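Local structure of 3-hydroxy-3-methylglutaryl-CoA lyase (Acinetobacter baumannii, 6NDS) at residues Leu111-Thr116 against Val150-Gly155; Thr144-Thr149 against Leu177-Ile182. The protein is a lyase of the HMGL-like family, built on a TIM barrel, and holds a zinc ion and coenzyme A. All blocks are in the same frame, centred on the assembly; numbering follows the deposited sequence.

Coming from the N terminus, the chain has already laid down strands 17-20, 53-58 and 85-90 when strand 106-112 ends in L111-T116. It then passes helices 115-122 and 126-140 and returns as strand 145-151, whose first part carries the first half of contact 2 and whose end carries the second half of contact 1. Contact 1 thus closes the first loop, at the C-terminal ends of two neighbouring parallel strands. Helix 164-176 follows, and L177-I182 comes back beside T144-T149, closing the second loop. The segments alternate, so the contacts cross and do not nest. Strand 145-151 is common to both, tied to strand 106-112 at its C-terminal end and, from G148, to the start of strand 182-186.

Contact 1. Residues Leu111-Thr116 against Val150-Gly155; sequences LSASQT and VATTFG
T152 holds its OG1 between its backbone N and carbonyl carbon (chi1 65°), which turns the hydroxyl toward S114; S112 sends OG beside its N, near A151 CB (3.6 Å). The backbones first meet as parallel strands. A151 N donates to L111 O at 2.8 Å, in the carbonyl plane, and A113 N donates to A151 O at 2.9 Å, nearly straight but from above the carbonyl plane. T152 OG1 gives the same A151 O a second bond at 2.8 Å, almost square to the C=O bond (95°) and above the face that A113 N uses. The hydroxyl accepts from S114 N at 3.1 Å, bent (145°), stitching the turn after one strand to the residue that N-caps the helix after the other. Facing the outer helices, A113 CB rests on V150 CG1 at 3.9 Å. T153 OG1 donates to V150 O, tying the type I turn T152-G155 back to its strand. The contact joins the C-terminal ends of neighbouring TIM-barrel strands, where this fold places its ligand sites: coenzyme A lies about 6 Å from the A151 side chain, nearest atoms, and a citric acid, probably from the crystallisation liquor, about 3 Å. H117 bonds S112 OG through ND1 and S114 OG through its backbone N. L111 and V150 pack on Y174 and A113 on L170, both of helix 164-176; L111 also reaches F130 of helix 126-140.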
loop_
_atom_site.group_PDB
_atom_site.type_symbol
_atom_site.label_atom_id
_atom_site.label_comp_id
_atom_site.label_asym_id
_atom_site.label_seq_id
_atom_site.Cartn_x
_atom_site.Cartn_y
_atom_site.Cartn_z
ATOM N N LEU A 111 -2.068 9.050 25.018
ATOM C CA LEU A 111 -2.920 8.048 25.648
ATOM C C LEU A 111 -3.736 7.372 24.548
ATOM O O LEU A 111 -3.773 7.838 23.405
ATOM C CB LEU A 111 -3.816 8.655 26.742
ATOM C CG LEU A 111 -5.210 9.153 26.363
ATOM C CD1 LEU A 111 -5.999 9.488 27.636
ATOM C CD2 LEU A 111 -5.156 10.351 25.421
ATOM N N SER A 112 -4.360 6.240 24.879
ATOM C CA SER A 112 -5.178 5.496 23.922
ATOM C C SER A 112 -6.662 5.731 24.169
ATOM O O SER A 112 -7.098 5.845 25.315
ATOM C CB SER A 112 -4.880 3.995 24.002
ATOM O OG SER A 112 -3.499 3.749 23.778
ATOM N N ALA A 113 -7.448 5.795 23.084
ATOM C CA ALA A 113 -8.899 5.870 23.236
ATOM C C ALA A 113 -9.473 4.584 23.812
ATOM O O ALA A 113 -10.574 4.596 24.371
ATOM C CB ALA A 113 -9.563 6.166 21.885
ATOM N N SER A 114 -8.759 3.476 23.652
ATOM C CA SER A 114 -9.153 2.195 24.217
ATOM C C SER A 114 -8.639 2.100 25.647
ATOM O O SER A 114 -7.428 2.202 25.872
ATOM C CB SER A 114 -8.576 1.058 23.379
ATOM O OG SER A 114 -8.536 -0.146 24.129
ATOM N N GLN A 115 -9.552 1.919 26.605
ATOM C CA GLN A 115 -9.117 1.719 27.985
ATOM C C GLN A 115 -8.199 0.508 28.099
ATOM O O GLN A 115 -7.200 0.546 28.825
ATOM C CB GLN A 115 -10.320 1.553 28.907
ATOM C CG GLN A 115 -9.946 1.589 30.380
ATOM C CD GLN A 115 -9.766 2.999 30.897
ATOM O OE1 GLN A 115 -8.785 3.670 30.582
ATOM N NE2 GLN A 115 -10.722 3.460 31.696
ATOM N N THR A 116 -8.530 -0.583 27.397
ATOM C CA THR A 116 -7.709 -1.790 27.486
ATOM C C THR A 116 -6.304 -1.533 26.964
ATOM O O THR A 116 -5.311 -1.948 27.577
ATOM C CB THR A 116 -8.349 -2.936 26.703
ATOM O OG1 THR A 116 -9.655 -3.212 27.217
ATOM C CG2 THR A 116 -7.482 -4.183 26.808
ATOM N N VAL A 150 -4.037 10.892 20.448
ATOM C CA VAL A 150 -5.041 9.890 20.774
ATOM C C VAL A 150 -4.695 8.648 19.968
ATOM O O VAL A 150 -4.887 8.627 18.742
ATOM C CB VAL A 150 -6.464 10.373 20.464
ATOM C CG1 VAL A 150 -7.477 9.342 20.954
ATOM C CG2 VAL A 150 -6.715 11.738 21.089
ATOM N N ALA A 151 -4.157 7.627 20.645
ATOM C CA ALA A 151 -3.884 6.341 20.016
ATOM C C ALA A 151 -5.169 5.512 19.909
ATOM O O ALA A 151 -6.201 5.838 20.500
ATOM C CB ALA A 151 -2.811 5.576 20.795
ATOM N N THR A 152 -5.095 4.431 19.125
ATOM C CA THR A 152 -6.231 3.576 18.764
ATOM C C THR A 152 -7.468 4.392 18.386
ATOM O O THR A 152 -8.594 4.019 18.726
ATOM C CB THR A 152 -6.557 2.558 19.876
ATOM O OG1 THR A 152 -6.995 3.218 21.073
ATOM C CG2 THR A 152 -5.332 1.703 20.209
ATOM N N THR A 153 -7.268 5.490 17.647
ATOM C CA THR A 153 -8.390 6.335 17.240
ATOM C C THR A 153 -9.360 5.576 16.345
ATOM O O THR A 153 -10.581 5.781 16.415
ATOM C CB THR A 153 -7.863 7.585 16.519
ATOM O OG1 THR A 153 -7.357 8.511 17.491
ATOM C CG2 THR A 153 -8.958 8.273 15.691
ATOM N N PHE A 154 -8.837 4.683 15.505
ATOM C CA PHE A 154 -9.617 4.051 14.451
ATOM C C PHE A 154 -9.954 2.591 14.749
ATOM O O PHE A 154 -10.414 1.872 13.852
ATOM C CB PHE A 154 -8.863 4.173 13.123
ATOM C CG PHE A 154 -8.502 5.592 12.760
ATOM C CD1 PHE A 154 -9.386 6.386 12.040
ATOM C CD2 PHE A 154 -7.286 6.134 13.144
ATOM C CE1 PHE A 154 -9.058 7.701 11.713
ATOM C CE2 PHE A 154 -6.952 7.439 12.816
ATOM C CZ PHE A 154 -7.843 8.224 12.094
ATOM N N GLY A 155 -9.756 2.142 15.981
ATOM C CA GLY A 155 -9.976 0.761 16.367
ATOM C C GLY A 155 -8.823 0.290 17.234
ATOM O O GLY A 155 -7.737 0.869 17.241
#

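Contact 2. Residues Thr144-Thr149 against Leu177-Ile182; sequences TQFNGT and LGIHNI
I179 lays its CG2 methyl over the backbone of strand 145-151, 3.5 Å from G148 N and close to N147 C. G148 has no side chain, and the methyl can settle directly on the peptide. The other branch, with CG1 beside the backbone N (chi1 -61°), runs toward F146, where I179 CG1 meets F146 CB at 3.8 Å and CD1 lies a little farther from the same carbon. Just beyond, the two segments join by a parallel bridge between G148 and I182. G148 N donates an almost straight bond to N181 O at 2.8 Å, tilted only slightly from the carbonyl plane. G148 O in turn receives a close CA-H...O contact from I182 CA at 3.2 Å, and the I182 side chain sits round the same oxygen with CG2 and CD1. One step earlier a water takes over the linkage: it donates to F146 O at 2.9 Å and accepts from N181 N at 3.1 Å. The side chains of N147 and N181 cross at about a right angle, and N147 OD1 lies 3.5 Å from N181 CB. The amide nitrogen of N147 is gripped by T183 OG1 and N108 OD1, one in each flanking strand, which should fix the rotation of the group. G178, with positive phi in a Schellman motif, ends helix 164-176 and turns the chain back to the sheet, so the contact closes a beta-alpha-beta crossover of the barrel. I179 and I182 both pack against Y174 of that helix; I179 also reaches V137, and F146 reaches I136, both in helix 126-140, while L109 and L107 of strand 106-112 touch I179 and F146 respectively.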
loop_
_atom_site.group_PDB
_atom_site.type_symbol
_atom_site.label_atom_id
_atom_site.label_comp_id
_atom_site.label_asym_id
_atom_site.label_seq_id
_atom_site.Cartn_x
_atom_site.Cartn_y
_atom_site.Cartn_z
ATOM N N THR A 144 7.685 24.984 27.454
ATOM C CA THR A 144 7.821 24.084 26.316
ATOM C C THR A 144 6.505 24.128 25.549
ATOM O O THR A 144 5.602 24.901 25.884
ATOM C CB THR A 144 8.177 22.665 26.769
ATOM O OG1 THR A 144 8.528 21.869 25.631
ATOM C CG2 THR A 144 7.001 22.023 27.497
ATOM N N GLN A 145 6.399 23.310 24.505
ATOM C CA GLN A 145 5.155 23.211 23.755
ATOM C C GLN A 145 4.723 21.754 23.674
ATOM O O GLN A 145 5.517 20.835 23.885
ATOM C CB GLN A 145 5.273 23.828 22.361
ATOM C CG GLN A 145 6.298 23.206 21.455
ATOM C CD GLN A 145 6.568 24.088 20.251
ATOM O OE1 GLN A 145 6.883 25.266 20.399
ATOM N NE2 GLN A 145 6.421 23.529 19.056
ATOM N N PHE A 146 3.432 21.555 23.394
ATOM C CA PHE A 146 2.777 20.273 23.600
ATOM C C PHE A 146 2.039 19.833 22.350
ATOM O O PHE A 146 1.555 20.655 21.564
ATOM C CB PHE A 146 1.754 20.318 24.753
ATOM C CG PHE A 146 2.338 20.729 26.079
ATOM C CD1 PHE A 146 3.203 19.889 26.758
ATOM C CD2 PHE A 146 1.996 21.938 26.654
ATOM C CE1 PHE A 146 3.732 20.256 27.980
ATOM C CE2 PHE A 146 2.522 22.313 27.884
ATOM C CZ PHE A 146 3.391 21.465 28.544
ATOM N N ASN A 147 1.982 18.517 22.178
ATOM C CA ASN A 147 1.121 17.837 21.223
ATOM C C ASN A 147 0.338 16.785 21.993
ATOM O O ASN A 147 0.891 16.140 22.885
ATOM C CB ASN A 147 1.950 17.177 20.120
ATOM C CG ASN A 147 1.096 16.651 18.973
ATOM O OD1 ASN A 147 0.727 17.410 18.075
ATOM N ND2 ASN A 147 0.789 15.346 18.996
ATOM N N GLY A 148 -0.946 16.625 21.671
ATOM C CA GLY A 148 -1.740 15.591 22.311
ATOM C C GLY A 148 -2.113 14.492 21.335
ATOM O O GLY A 148 -2.789 14.756 20.334
ATOM N N THR A 149 -1.684 13.262 21.603
ATOM C CA THR A 149 -1.985 12.126 20.739
ATOM C C THR A 149 -3.115 11.287 21.315
ATOM O O THR A 149 -3.144 10.995 22.515
ATOM C CB THR A 149 -0.752 11.238 20.541
ATOM O OG1 THR A 149 0.246 11.955 19.807
ATOM C CG2 THR A 149 -1.102 9.960 19.767
ATOM N N LEU A 177 -7.081 21.685 28.178
ATOM C CA LEU A 177 -5.767 21.926 28.753
ATOM C C LEU A 177 -4.927 22.898 27.934
ATOM O O LEU A 177 -3.762 23.119 28.278
ATOM C CB LEU A 177 -5.008 20.604 28.901
ATOM C CG LEU A 177 -5.569 19.583 29.892
ATOM C CD1 LEU A 177 -4.626 18.390 29.990
ATOM C CD2 LEU A 177 -5.761 20.228 31.244
ATOM N N GLY A 178 -5.473 23.473 26.864
ATOM C CA GLY A 178 -4.715 24.391 26.042
ATOM C C GLY A 178 -3.821 23.718 25.025
ATOM O O GLY A 178 -2.973 24.389 24.421
ATOM N N ILE A 179 -3.978 22.417 24.820
ATOM C CA ILE A 179 -3.188 21.664 23.853
ATOM C C ILE A 179 -4.034 21.559 22.589
ATOM O O ILE A 179 -4.953 20.738 22.505
ATOM C CB ILE A 179 -2.787 20.293 24.399
ATOM C CG1 ILE A 179 -1.934 20.463 25.661
ATOM C CG2 ILE A 179 -2.031 19.478 23.329
ATOM C CD1 ILE A 179 -1.735 19.181 26.442
ATOM N N HIS A 180 -3.737 22.401 21.601
ATOM C CA HIS A 180 -4.525 22.450 20.377
ATOM C C HIS A 180 -3.866 21.728 19.212
ATOM O O HIS A 180 -4.515 21.538 18.178
ATOM C CB HIS A 180 -4.821 23.905 19.981
ATOM C CG HIS A 180 -5.907 24.544 20.796
ATOM N ND1 HIS A 180 -7.135 24.881 20.266
ATOM C CD2 HIS A 180 -5.950 24.902 22.102
ATOM C CE1 HIS A 180 -7.887 25.419 21.210
ATOM N NE2 HIS A 180 -7.191 25.445 22.333
ATOM N N ASN A 181 -2.614 21.301 19.352
ATOM C CA ASN A 181 -2.017 20.404 18.371
ATOM C C ASN A 181 -2.325 18.968 18.770
ATOM O O ASN A 181 -1.994 18.539 19.886
ATOM C CB ASN A 181 -0.512 20.633 18.251
ATOM C CG ASN A 181 -0.184 21.855 17.414
ATOM O OD1 ASN A 181 -1.046 22.692 17.158
ATOM N ND2 ASN A 181 1.060 21.955 16.969
ATOM N N ILE A 182 -2.937 18.225 17.847
ATOM C CA ILE A 182 -3.523 16.916 18.113
ATOM C C ILE A 182 -3.031 15.926 17.069
ATOM O O ILE A 182 -3.008 16.238 15.873
ATOM C CB ILE A 182 -5.073 16.988 18.082
ATOM C CG1 ILE A 182 -5.606 17.979 19.121
ATOM C CG2 ILE A 182 -5.684 15.606 18.253
ATOM C CD1 ILE A 182 -5.251 17.623 20.546
HETATM O O HOH W 1 -0.609 22.546 21.328
#